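Local structure of N-acetylglucosaminidase (Ostrinia furnacalis, 3NSN) at residues T196-Y201 / I225-S230; K301-E306 / S348-N353; G459-A464 / W502-D507. The protein hydrolyses chitooligosaccharides, removing one beta-linked N-acetylglucosamine unit at a time from their non-reducing ends, with a preference for short chains. All coordinates share one frame; numbering follows the deposited sequence.

How the contacts relate
The three contacts join loops at the sugar-binding end of one eight-stranded TIM barrel, and all of them reach the bound sugar chain. Contact 1 (loops after strands 189-195 and 220-224) and contact 3 (loops after strands 444-446 and 494-501) are buried; Ser503 of contact 3 accepts a probable hydrogen bond from Asn199 of contact 1, and both contacts touch the second subunit. Contact 2, farther from the centre of the chain, is only partly buried and includes exposed residues. Their chemistry follows their place: charged and stacked groups in contact 1, a helix cap flanked by disulfides in contact 2, and a CH-pi contact with one hydrogen bond from a side-chain amide in contact 3.

Contact 1 (T196-Y201 / I225-S230); sequences TARNYY and ITDSQS. With TMX (2-deoxy-2-(trimethylammonio)-beta-D-glucopyranose), chain B.
Ala197 and Asp227 press together where the loops after strands 189-195 and 220-224 of the TIM barrel meet beside the substrate pocket. The tight part is built on Ala197. The methyl CB of Ala197 rests 3.4 Å from the backbone N of Asp227, a fit that suits a small residue. The carbonyl O of Ala197 is taken by Ser230, whose OG donates a 2.6 Å bond lying in the carbonyl plane, on a lone pair.

Beyond this, Arg198 bends at chi2 (68°) and carries its guanidinium out over Asp227. The two flat groups are stacked, their planes 22° apart, with Asp227 OD2 lying 3.2 Å above the centre of the Arg198 guanidinium. The ion pair is therefore made through a face, with Arg198 NE 3.3 Å from Asp227 OD1, which leaves the N-H groups pointing along the edge. There Arg198 NE donates to Gln229 OE1 at 2.9 Å, although the donor stands 44° out of the amide's carbonyl plane. An arginine suits this place because its rim still has donors for sugar: NH2 gives an almost straight bond to TMX O3, while NH1 makes a weak one to TMX O4. Asp195 also pairs with NH1, helping to fix the group with its edge toward the sugar. The stacked Asp227 is probably part of a charge relay, and its OD1 meets ND1 of His281, another likely member. An ordered water fills in at the guanidinium edge beside the stack: it is hydrogen-bonded to Ser228 OG, accepts from Arg198 NH2 at 3.0 Å, and probably donates to Asp227 OD1.

The looser side lies between Thr196 and Ser230, which are bridged by water instead of direct packing: a second ordered water donates to both Thr196 O and Ser230 OG.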
loop_
_atom_site.group_PDB
_atom_site.type_symbol
_atom_site.label_atom_id
_atom_site.label_comp_id
_atom_site.label_asym_id
_atom_site.label_seq_id
_atom_site.Cartn_x
_atom_site.Cartn_y
_atom_site.Cartn_z
ATOM N N THR A 196 12.439 11.291 4.267
ATOM C CA THR A 196 11.812 12.169 3.307
ATOM C C THR A 196 12.735 12.699 2.240
ATOM O O THR A 196 12.430 13.690 1.653
ATOM C CB THR A 196 10.976 13.312 3.969
ATOM O OG1 THR A 196 11.811 14.235 4.632
ATOM C CG2 THR A 196 10.023 12.787 4.943
ATOM N N ALA A 197 13.869 12.053 2.049
ATOM C CA ALA A 197 14.889 12.480 1.113
ATOM C C ALA A 197 15.020 11.576 -0.100
ATOM O O ALA A 197 15.261 12.002 -1.176
ATOM C CB ALA A 197 16.208 12.640 1.831
ATOM N N ARG A 198 14.839 10.295 0.136
ATOM C CA ARG A 198 14.785 9.298 -0.893
ATOM C C ARG A 198 13.559 9.411 -1.780
ATOM O O ARG A 198 13.584 8.990 -2.856
ATOM C CB ARG A 198 15.046 7.896 -0.345
ATOM C CG ARG A 198 16.513 7.526 -0.302
ATOM C CD ARG A 198 17.353 8.314 0.703
ATOM N NE ARG A 198 18.625 7.681 0.958
ATOM C CZ ARG A 198 18.868 6.820 1.939
ATOM N NH1 ARG A 198 17.951 6.526 2.827
ATOM N NH2 ARG A 198 20.052 6.288 2.039
ATOM N N ASN A 199 12.480 9.910 -1.229
ATOM C CA ASN A 199 11.286 10.295 -1.921
ATOM C C ASN A 199 10.590 11.339 -1.039
ATOM O O ASN A 199 10.741 11.321 0.168
ATOM C CB ASN A 199 10.387 9.090 -2.239
ATOM C CG ASN A 199 10.714 8.409 -3.549
ATOM O OD1 ASN A 199 10.697 9.013 -4.584
ATOM N ND2 ASN A 199 10.962 7.168 -3.499
ATOM N N TYR A 200 9.899 12.270 -1.651
ATOM C CA TYR A 200 9.151 13.289 -0.958
ATOM C C TYR A 200 7.814 12.808 -0.369
ATOM O O TYR A 200 7.138 12.002 -0.920
ATOM C CB TYR A 200 8.940 14.501 -1.847
ATOM C CG TYR A 200 8.326 15.695 -1.201
ATOM C CD1 TYR A 200 7.010 15.942 -1.336
ATOM C CD2 TYR A 200 9.056 16.563 -0.453
ATOM C CE1 TYR A 200 6.453 16.973 -0.805
ATOM C CE2 TYR A 200 8.493 17.621 0.088
ATOM C CZ TYR A 200 7.177 17.817 -0.072
ATOM O OH TYR A 200 6.594 18.858 0.453
ATOM N N TYR A 201 7.463 13.341 0.766
ATOM C CA TYR A 201 6.212 13.073 1.398
ATOM C C TYR A 201 5.477 14.359 1.618
ATOM O O TYR A 201 5.992 15.269 2.172
ATOM C CB TYR A 201 6.413 12.359 2.731
ATOM C CG TYR A 201 6.863 10.929 2.659
ATOM C CD1 TYR A 201 6.024 9.894 2.985
ATOM C CD2 TYR A 201 8.149 10.617 2.285
ATOM C CE1 TYR A 201 6.442 8.630 2.931
ATOM C CE2 TYR A 201 8.559 9.357 2.198
ATOM C CZ TYR A 201 7.718 8.352 2.535
ATOM O OH TYR A 201 8.171 7.111 2.487
ATOM N N ILE A 225 15.331 14.058 7.114
ATOM C CA ILE A 225 14.995 15.029 6.116
ATOM C C ILE A 225 16.000 15.271 5.009
ATOM O O ILE A 225 15.692 15.931 4.114
ATOM C CB ILE A 225 14.608 16.318 6.804
ATOM C CG1 ILE A 225 13.774 17.171 5.888
ATOM C CG2 ILE A 225 15.805 17.042 7.338
ATOM C CD1 ILE A 225 13.083 18.168 6.557
ATOM N N THR A 226 17.187 14.713 5.090
ATOM C CA THR A 226 18.222 14.840 4.069
ATOM C C THR A 226 18.969 13.567 3.792
ATOM O O THR A 226 19.101 12.713 4.628
ATOM C CB THR A 226 19.279 15.933 4.373
ATOM O OG1 THR A 226 19.889 15.701 5.631
ATOM C CG2 THR A 226 18.650 17.266 4.362
ATOM N N ASP A 227 19.433 13.460 2.574
ATOM C CA ASP A 227 20.276 12.383 2.123
ATOM C C ASP A 227 20.944 12.807 0.840
ATOM O O ASP A 227 20.842 13.907 0.449
ATOM C CB ASP A 227 19.549 11.050 1.967
ATOM C CG ASP A 227 20.363 9.874 2.453
ATOM O OD1 ASP A 227 21.281 9.414 1.763
ATOM O OD2 ASP A 227 20.044 9.357 3.497
ATOM N N SER A 228 21.629 11.886 0.217
ATOM C CA SER A 228 22.324 12.126 -1.035
ATOM C C SER A 228 21.405 12.457 -2.225
ATOM O O SER A 228 21.751 13.231 -3.067
ATOM C CB SER A 228 23.280 10.985 -1.334
ATOM O OG SER A 228 22.626 9.789 -1.568
ATOM N N GLN A 229 20.240 11.835 -2.236
ATOM C CA GLN A 229 19.205 11.991 -3.227
ATOM C C GLN A 229 18.509 13.359 -3.331
ATOM O O GLN A 229 18.125 13.734 -4.372
ATOM C CB GLN A 229 18.187 10.870 -3.143
ATOM C CG GLN A 229 18.683 9.517 -3.516
ATOM C CD GLN A 229 19.318 8.723 -2.387
ATOM O OE1 GLN A 229 19.574 9.208 -1.345
ATOM N NE2 GLN A 229 19.616 7.501 -2.661
ATOM N N SER A 230 18.293 14.032 -2.216
ATOM C CA SER A 230 17.650 15.327 -2.181
ATOM C C SER A 230 17.863 16.128 -0.900
ATOM O O SER A 230 18.182 15.587 0.073
ATOM C CB SER A 230 16.164 15.200 -2.458
ATOM O OG SER A 230 15.518 14.598 -1.429
HETATM C C1 TMX B . 20.885 1.116 4.894
HETATM C C2 TMX B . 21.076 2.594 5.396
HETATM N N2 TMX B . 21.250 2.730 6.883
HETATM C C3 TMX B . 19.997 3.553 4.784
HETATM O O3 TMX B . 20.639 4.665 4.132
HETATM C C4 TMX B . 19.078 2.846 3.785
HETATM O O4 TMX B . 18.048 3.760 3.384
HETATM C C5 TMX B . 18.463 1.602 4.443
HETATM O O5 TMX B . 19.487 0.668 4.914
HETATM C C6 TMX B . 17.541 0.866 3.475
HETATM O O6 TMX B . 16.857 -0.172 4.188
HETATM C C7 TMX B . 22.508 2.116 7.326
HETATM C C8 TMX B . 20.176 2.115 7.680
HETATM C C9 TMX B . 21.327 4.147 7.284
HETATM O O HOH W 1 12.723 15.007 -0.988
HETATM O O HOH W 2 21.886 7.398 -0.090
#

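Contact 2 (K301-E306 / S348-N353). With NAG (2-acetamido-2-deoxy-beta-D-glucopyranose), chain C; NAG (2-acetamido-2-deoxy-beta-D-glucopyranose), chain D; TMX (2-deoxy-2-(trimethylammonio)-beta-D-glucopyranose), chain B.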
loop_
_atom_site.group_PDB
_atom_site.type_symbol
_atom_site.label_atom_id
_atom_site.label_comp_id
_atom_site.label_asym_id
_atom_site.label_seq_id
_atom_site.Cartn_x
_atom_site.Cartn_y
_atom_site.Cartn_z
ATOM N N LYS A 301 29.341 0.937 -6.605
ATOM C CA LYS A 301 29.685 -0.126 -5.708
ATOM C C LYS A 301 31.079 0.013 -5.146
ATOM O O LYS A 301 31.349 -0.498 -4.114
ATOM C CB LYS A 301 29.489 -1.469 -6.340
ATOM C CG LYS A 301 28.136 -2.042 -6.026
ATOM C CD LYS A 301 27.973 -3.430 -6.592
ATOM C CE LYS A 301 26.611 -3.967 -6.378
ATOM N NZ LYS A 301 25.778 -3.746 -7.527
ATOM N N SER A 302 31.960 0.688 -5.849
ATOM C CA SER A 302 33.287 0.929 -5.326
ATOM C C SER A 302 33.390 1.919 -4.189
ATOM O O SER A 302 34.307 1.857 -3.429
ATOM C CB SER A 302 34.258 1.262 -6.423
ATOM O OG SER A 302 34.265 0.259 -7.356
ATOM N N TYR A 303 32.488 2.875 -4.157
ATOM C CA TYR A 303 32.540 3.971 -3.247
ATOM C C TYR A 303 31.408 4.117 -2.246
ATOM O O TYR A 303 31.558 4.822 -1.309
ATOM C CB TYR A 303 32.671 5.262 -4.032
ATOM C CG TYR A 303 33.733 5.296 -5.085
ATOM C CD1 TYR A 303 35.027 5.644 -4.784
ATOM C CD2 TYR A 303 33.440 4.988 -6.375
ATOM C CE1 TYR A 303 35.980 5.685 -5.737
ATOM C CE2 TYR A 303 34.367 5.016 -7.320
ATOM C CZ TYR A 303 35.646 5.362 -7.019
ATOM O OH TYR A 303 36.575 5.390 -8.023
ATOM N N CYS A 304 30.278 3.474 -2.455
ATOM C CA CYS A 304 29.190 3.474 -1.472
ATOM C C CYS A 304 28.238 2.272 -1.598
ATOM O O CYS A 304 28.378 1.462 -2.443
ATOM C CB CYS A 304 28.406 4.769 -1.505
ATOM S SG CYS A 304 27.710 5.054 -3.028
ATOM N N VAL A 305 27.270 2.195 -0.718
ATOM C CA VAL A 305 26.347 1.106 -0.726
ATOM C C VAL A 305 24.994 1.347 -1.354
ATOM O O VAL A 305 24.208 0.459 -1.406
ATOM C CB VAL A 305 26.230 0.477 0.638
ATOM C CG1 VAL A 305 27.533 -0.084 0.982
ATOM C CG2 VAL A 305 25.802 1.454 1.650
ATOM N N GLU A 306 24.735 2.561 -1.794
ATOM C CA GLU A 306 23.640 2.853 -2.678
ATOM C C GLU A 306 23.884 4.132 -3.467
ATOM O O GLU A 306 24.437 5.030 -2.984
ATOM C CB GLU A 306 22.253 2.851 -1.974
ATOM C CG GLU A 306 21.935 4.071 -1.190
ATOM C CD GLU A 306 20.695 3.952 -0.347
ATOM O OE1 GLU A 306 19.646 4.443 -0.726
ATOM O OE2 GLU A 306 20.788 3.384 0.718
ATOM N N SER A 348 32.310 5.997 4.041
ATOM C CA SER A 348 33.141 5.261 3.126
ATOM C C SER A 348 34.588 5.704 3.072
ATOM O O SER A 348 34.897 6.822 2.855
ATOM C CB SER A 348 32.553 5.290 1.743
ATOM O OG SER A 348 33.482 4.881 0.803
ATOM N N GLU A 349 35.459 4.770 3.352
ATOM C CA GLU A 349 36.889 4.978 3.348
ATOM C C GLU A 349 37.477 5.229 1.986
ATOM O O GLU A 349 38.294 6.089 1.818
ATOM C CB GLU A 349 37.586 3.868 4.112
ATOM C CG GLU A 349 37.146 2.434 3.811
ATOM C CD GLU A 349 35.678 2.218 3.332
ATOM O OE1 GLU A 349 34.824 1.970 4.206
ATOM O OE2 GLU A 349 35.421 2.209 2.096
ATOM N N ALA A 350 37.003 4.483 1.018
ATOM C CA ALA A 350 37.469 4.623 -0.339
ATOM C C ALA A 350 37.157 5.995 -0.865
ATOM O O ALA A 350 37.939 6.621 -1.531
ATOM C CB ALA A 350 36.818 3.604 -1.216
ATOM N N CYS A 351 35.968 6.434 -0.553
ATOM C CA CYS A 351 35.527 7.684 -1.033
ATOM C C CYS A 351 36.364 8.777 -0.480
ATOM O O CYS A 351 36.673 9.656 -1.190
ATOM C CB CYS A 351 34.020 7.861 -0.811
ATOM S SG CYS A 351 33.585 9.459 -0.725
ATOM N N TRP A 352 36.710 8.744 0.785
ATOM C CA TRP A 352 37.631 9.725 1.353
ATOM C C TRP A 352 39.084 9.626 0.782
ATOM O O TRP A 352 39.701 10.622 0.444
ATOM C CB TRP A 352 37.572 9.752 2.897
ATOM C CG TRP A 352 36.473 10.612 3.477
ATOM C CD1 TRP A 352 35.750 11.497 2.817
ATOM C CD2 TRP A 352 36.018 10.670 4.831
ATOM N NE1 TRP A 352 34.861 12.099 3.626
ATOM C CE2 TRP A 352 35.017 11.625 4.882
ATOM C CE3 TRP A 352 36.365 10.010 5.996
ATOM C CZ2 TRP A 352 34.336 11.928 6.027
ATOM C CZ3 TRP A 352 35.720 10.325 7.118
ATOM C CH2 TRP A 352 34.706 11.275 7.141
ATOM N N ASN A 353 39.591 8.417 0.621
ATOM C CA ASN A 353 40.899 8.206 0.024
ATOM C C ASN A 353 41.035 8.616 -1.440
ATOM O O ASN A 353 42.116 8.857 -1.899
ATOM C CB ASN A 353 41.414 6.786 0.228
ATOM C CG ASN A 353 42.918 6.708 0.124
ATOM O OD1 ASN A 353 43.570 7.724 0.065
ATOM N ND2 ASN A 353 43.472 5.503 0.092
HETATM C C1 NAG C . 22.584 -2.012 0.900
HETATM C C2 NAG C . 21.428 -1.103 0.452
HETATM C C3 NAG C . 21.294 0.123 1.376
HETATM C C4 NAG C . 21.337 -0.244 2.875
HETATM C C5 NAG C . 22.508 -1.203 3.143
HETATM C C6 NAG C . 22.447 -1.751 4.564
HETATM C C7 NAG C . 21.049 -1.124 -2.014
HETATM C C8 NAG C . 19.994 -2.190 -1.764
HETATM N N2 NAG C . 21.690 -0.652 -0.926
HETATM O O3 NAG C . 20.071 0.837 1.092
HETATM O O4 NAG C . 21.518 0.985 3.589
HETATM O O5 NAG C . 22.426 -2.348 2.280
HETATM O O6 NAG C . 23.680 -2.390 4.860
HETATM O O7 NAG C . 21.281 -0.746 -3.166
HETATM C C1 NAG D . 24.875 -6.609 -0.614
HETATM C C2 NAG D . 24.567 -6.356 0.849
HETATM C C3 NAG D . 23.484 -5.282 1.011
HETATM C C4 NAG D . 23.791 -4.002 0.210
HETATM C C5 NAG D . 24.306 -4.320 -1.204
HETATM C C6 NAG D . 24.987 -3.077 -1.769
HETATM C C7 NAG D . 24.903 -8.332 2.286
HETATM C C8 NAG D . 24.261 -9.611 2.842
HETATM N N2 NAG D . 24.113 -7.609 1.476
HETATM O O3 NAG D . 23.380 -4.946 2.403
HETATM O O4 NAG D . 22.579 -3.222 0.105
HETATM O O5 NAG D . 25.301 -5.378 -1.211
HETATM O O6 NAG D . 24.642 -2.957 -3.142
HETATM O O7 NAG D . 26.057 -8.023 2.585
HETATM C C1 TMX B . 20.885 1.116 4.894
HETATM C C2 TMX B . 21.076 2.594 5.396
HETATM N N2 TMX B . 21.250 2.730 6.883
HETATM C C3 TMX B . 19.997 3.553 4.784
HETATM O O3 TMX B . 20.639 4.665 4.132
HETATM C C4 TMX B . 19.078 2.846 3.785
HETATM O O4 TMX B . 18.048 3.760 3.384
HETATM C C5 TMX B . 18.463 1.602 4.443
HETATM O O5 TMX B . 19.487 0.668 4.914
HETATM C C6 TMX B . 17.541 0.866 3.475
HETATM O O6 TMX B . 16.857 -0.172 4.188
HETATM C C7 TMX B . 22.508 2.116 7.326
HETATM C C8 TMX B . 20.176 2.115 7.680
HETATM C C9 TMX B . 21.327 4.147 7.284
#
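Tyr303 and Cys351 bring the two backbones nearest, their CA atoms 5.3 Å apart, where a loop following the third barrel strand, 271-278, leans on the N-terminal turn of the short helix 349-353. The motif is an N-capped helix: Ser348 stands at the N-cap, and its OG accepts from Cys351 N at 3.2 Å.

The same hydroxyl also works outward. With its OG anti to the backbone N (chi1 165°), Ser348 faces the loop, and Ser348 OG donates to Tyr303 O at 2.9 Å, approaching from above the carbonyl plane, 38° out of it. One small hydroxyl thus serves as acceptor for the helix and donor for the loop, which is why serine suits the position. Without the hydroxyl, as with an alanine here, Cys351 N and Tyr303 O would probably both lose their partner, and the loop would be less firmly tied to the helix end. Around this bond the packing is light: Ala350 CB lies 3.8 Å from Ser302 O, and the edge of the Tyr303 ring is turned to the backbone of Ala350 and Cys351. Disulfides brace both sides, Cys304 to Cys309 and Cys351 to Cys294.

Held in this way, the loop presents its next residues to the sugar chain. Val305, an important determinant of linkage specificity, offers its carbonyl O to N2 of the NAG of chain C at 2.8 Å. Glu306, essential for binding chitooligosaccharides, runs extended beyond CG along that sugar, and its OE2 accepts from O3 of the same NAG at 2.7 Å.

Contact 3 (G459-A464 / W502-D507). With TMX (2-deoxy-2-(trimethylammonio)-beta-D-glucopyranose), chain B; NAG (2-acetamido-2-deoxy-beta-D-glucopyranose), chain C.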
loop_
_atom_site.group_PDB
_atom_site.type_symbol
_atom_site.label_atom_id
_atom_site.label_comp_id
_atom_site.label_asym_id
_atom_site.label_seq_id
_atom_site.Cartn_x
_atom_site.Cartn_y
_atom_site.Cartn_z
ATOM N N GLY A 459 10.227 -5.564 -4.228
ATOM C CA GLY A 459 11.126 -5.792 -5.335
ATOM C C GLY A 459 12.419 -4.996 -5.257
ATOM O O GLY A 459 12.480 -4.062 -4.565
ATOM N N ALA A 460 13.439 -5.418 -5.966
ATOM C CA ALA A 460 14.697 -4.689 -6.002
ATOM C C ALA A 460 14.501 -3.333 -6.667
ATOM O O ALA A 460 13.693 -3.222 -7.494
ATOM C CB ALA A 460 15.749 -5.480 -6.748
ATOM N N TRP A 461 15.208 -2.314 -6.235
ATOM C CA TRP A 461 15.227 -1.030 -6.902
ATOM C C TRP A 461 16.492 -0.794 -7.722
ATOM O O TRP A 461 16.562 0.107 -8.495
ATOM C CB TRP A 461 14.944 0.114 -5.962
ATOM C CG TRP A 461 15.932 0.412 -4.914
ATOM C CD1 TRP A 461 15.991 -0.134 -3.698
ATOM C CD2 TRP A 461 16.947 1.378 -4.948
ATOM N NE1 TRP A 461 16.975 0.383 -2.977
ATOM C CE2 TRP A 461 17.586 1.340 -3.712
ATOM C CE3 TRP A 461 17.386 2.280 -5.902
ATOM C CZ2 TRP A 461 18.637 2.141 -3.415
ATOM C CZ3 TRP A 461 18.416 3.104 -5.595
ATOM C CH2 TRP A 461 19.029 3.032 -4.360
ATOM N N VAL A 462 17.494 -1.599 -7.500
ATOM C CA VAL A 462 18.595 -1.700 -8.424
ATOM C C VAL A 462 18.646 -3.165 -8.823
ATOM O O VAL A 462 18.609 -4.005 -8.013
ATOM C CB VAL A 462 19.937 -1.150 -7.912
ATOM C CG1 VAL A 462 19.823 0.268 -7.585
ATOM C CG2 VAL A 462 20.403 -1.886 -6.749
ATOM N N GLY A 463 18.701 -3.436 -10.091
ATOM C CA GLY A 463 18.682 -4.802 -10.539
ATOM C C GLY A 463 17.324 -5.440 -10.405
ATOM O O GLY A 463 16.365 -4.787 -10.446
ATOM N N ALA A 464 17.286 -6.729 -10.199
ATOM C CA ALA A 464 16.054 -7.462 -10.132
ATOM C C ALA A 464 16.139 -8.324 -8.934
ATOM O O ALA A 464 17.128 -8.362 -8.311
ATOM C CB ALA A 464 15.870 -8.252 -11.313
ATOM N N TRP A 502 12.604 3.700 5.497
ATOM C CA TRP A 502 13.468 4.259 4.504
ATOM C C TRP A 502 12.621 4.285 3.208
ATOM O O TRP A 502 11.773 3.478 3.013
ATOM C CB TRP A 502 14.699 3.424 4.375
ATOM C CG TRP A 502 15.450 3.337 5.609
ATOM C CD1 TRP A 502 15.511 2.314 6.398
ATOM C CD2 TRP A 502 16.270 4.333 6.179
ATOM N NE1 TRP A 502 16.250 2.570 7.464
ATOM C CE2 TRP A 502 16.762 3.816 7.350
ATOM C CE3 TRP A 502 16.627 5.621 5.818
ATOM C CZ2 TRP A 502 17.629 4.520 8.168
ATOM C CZ3 TRP A 502 17.446 6.329 6.633
ATOM C CH2 TRP A 502 17.957 5.782 7.785
ATOM N N SER A 503 12.886 5.251 2.373
ATOM C CA SER A 503 12.016 5.577 1.298
ATOM C C SER A 503 12.455 5.387 -0.144
ATOM O O SER A 503 11.923 5.980 -1.024
ATOM C CB SER A 503 11.464 6.954 1.544
ATOM O OG SER A 503 10.874 7.042 2.771
ATOM N N GLU A 504 13.420 4.534 -0.343
ATOM C CA GLU A 504 13.896 4.239 -1.650
ATOM C C GLU A 504 12.715 3.733 -2.444
ATOM O O GLU A 504 12.634 3.963 -3.578
ATOM C CB GLU A 504 15.014 3.221 -1.621
ATOM C CG GLU A 504 16.334 3.747 -1.111
ATOM C CD GLU A 504 16.548 3.583 0.383
ATOM O OE1 GLU A 504 15.627 3.423 1.115
ATOM O OE2 GLU A 504 17.659 3.677 0.803
ATOM N N GLN A 505 11.806 3.055 -1.782
ATOM C CA GLN A 505 10.628 2.507 -2.344
ATOM C C GLN A 505 9.366 2.897 -1.620
ATOM O O GLN A 505 8.499 2.102 -1.492
ATOM C CB GLN A 505 10.758 1.020 -2.398
ATOM C CG GLN A 505 11.846 0.584 -3.293
ATOM C CD GLN A 505 12.052 -0.858 -3.272
ATOM O OE1 GLN A 505 12.670 -1.330 -2.417
ATOM N NE2 GLN A 505 11.521 -1.560 -4.204
ATOM N N SER A 506 9.327 4.092 -1.099
ATOM C CA SER A 506 8.174 4.614 -0.436
ATOM C C SER A 506 8.076 6.138 -0.565
ATOM O O SER A 506 9.040 6.825 -0.553
ATOM C CB SER A 506 8.179 4.228 1.041
ATOM O OG SER A 506 6.979 4.544 1.672
ATOM N N ASP A 507 6.853 6.603 -0.605
ATOM C CA ASP A 507 6.485 7.993 -0.664
ATOM C C ASP A 507 5.077 8.237 -0.094
ATOM O O ASP A 507 4.549 7.417 0.584
ATOM C CB ASP A 507 6.670 8.588 -2.076
ATOM C CG ASP A 507 5.611 8.131 -3.102
ATOM O OD1 ASP A 507 4.739 7.324 -2.803
ATOM O OD2 ASP A 507 5.705 8.606 -4.211
HETATM C C1 TMX B . 20.885 1.116 4.894
HETATM C C2 TMX B . 21.076 2.594 5.396
HETATM N N2 TMX B . 21.250 2.730 6.883
HETATM C C3 TMX B . 19.997 3.553 4.784
HETATM O O3 TMX B . 20.639 4.665 4.132
HETATM C C4 TMX B . 19.078 2.846 3.785
HETATM O O4 TMX B . 18.048 3.760 3.384
HETATM C C5 TMX B . 18.463 1.602 4.443
HETATM O O5 TMX B . 19.487 0.668 4.914
HETATM C C6 TMX B . 17.541 0.866 3.475
HETATM O O6 TMX B . 16.857 -0.172 4.188
HETATM C C7 TMX B . 22.508 2.116 7.326
HETATM C C8 TMX B . 20.176 2.115 7.680
HETATM C C9 TMX B . 21.327 4.147 7.284
HETATM C C1 NAG C . 22.584 -2.012 0.900
HETATM C C2 NAG C . 21.428 -1.103 0.452
HETATM C C3 NAG C . 21.294 0.123 1.376
HETATM C C4 NAG C . 21.337 -0.244 2.875
HETATM C C5 NAG C . 22.508 -1.203 3.143
HETATM C C6 NAG C . 22.447 -1.751 4.564
HETATM C C7 NAG C . 21.049 -1.124 -2.014
HETATM C C8 NAG C . 19.994 -2.190 -1.764
HETATM N N2 NAG C . 21.690 -0.652 -0.926
HETATM O O3 NAG C . 20.071 0.837 1.092
HETATM O O4 NAG C . 21.518 0.985 3.589
HETATM O O5 NAG C . 22.426 -2.348 2.280
HETATM O O6 NAG C . 23.680 -2.390 4.860
HETATM O O7 NAG C . 21.281 -0.746 -3.166
#
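Trp461 and Gln505 are the closest pair of backbone positions, yet their CA atoms stand 7.4 Å apart, so the two irregular loops meet mainly through long side chains. Gln505 spans the gap. Extended beyond CG, it lays its amide by the loop 459-464, where Gln505 NE2 donates to Gly459 O at 2.7 Å, a fairly straight bond (155°) tilted from the carbonyl plane. OE1 of the same amide accepts from Asn467, so both ends of this buried polar group are satisfied and its rotation is fixed, a use for which glutamine is well suited.

Trp461 packs against the other long side chain. Glu504 CB sits over the five-membered ring of Trp461, 3.9 Å from its centroid, in a CH-pi contact, and Glu504 CG runs on beside the CE2-CZ2 rim, 3.6 Å from Trp461 CZ2. On the opposite face lies Val462 CG1. Because Glu504 bends at chi2 (91°), its aliphatic part can lie on the indole while the carboxylate turns to the sugar and OE2 accepts from TMX O4 at 2.6 Å. Trp502 supplies a flat floor for that sugar, with TMX C5 over one face of its ring. Together these groups recognise the terminal unit of the chain, in keeping with an enzyme that works from the non-reducing end.

In the fold, the contact joins the loop between helices 449-452 and 475-480 to the loop between the last barrel strand, 494-501, and helix 511-515; Trp502 packs back on strand 189-195, while Leu558 of the second subunit packs on both Trp461 and Gln505.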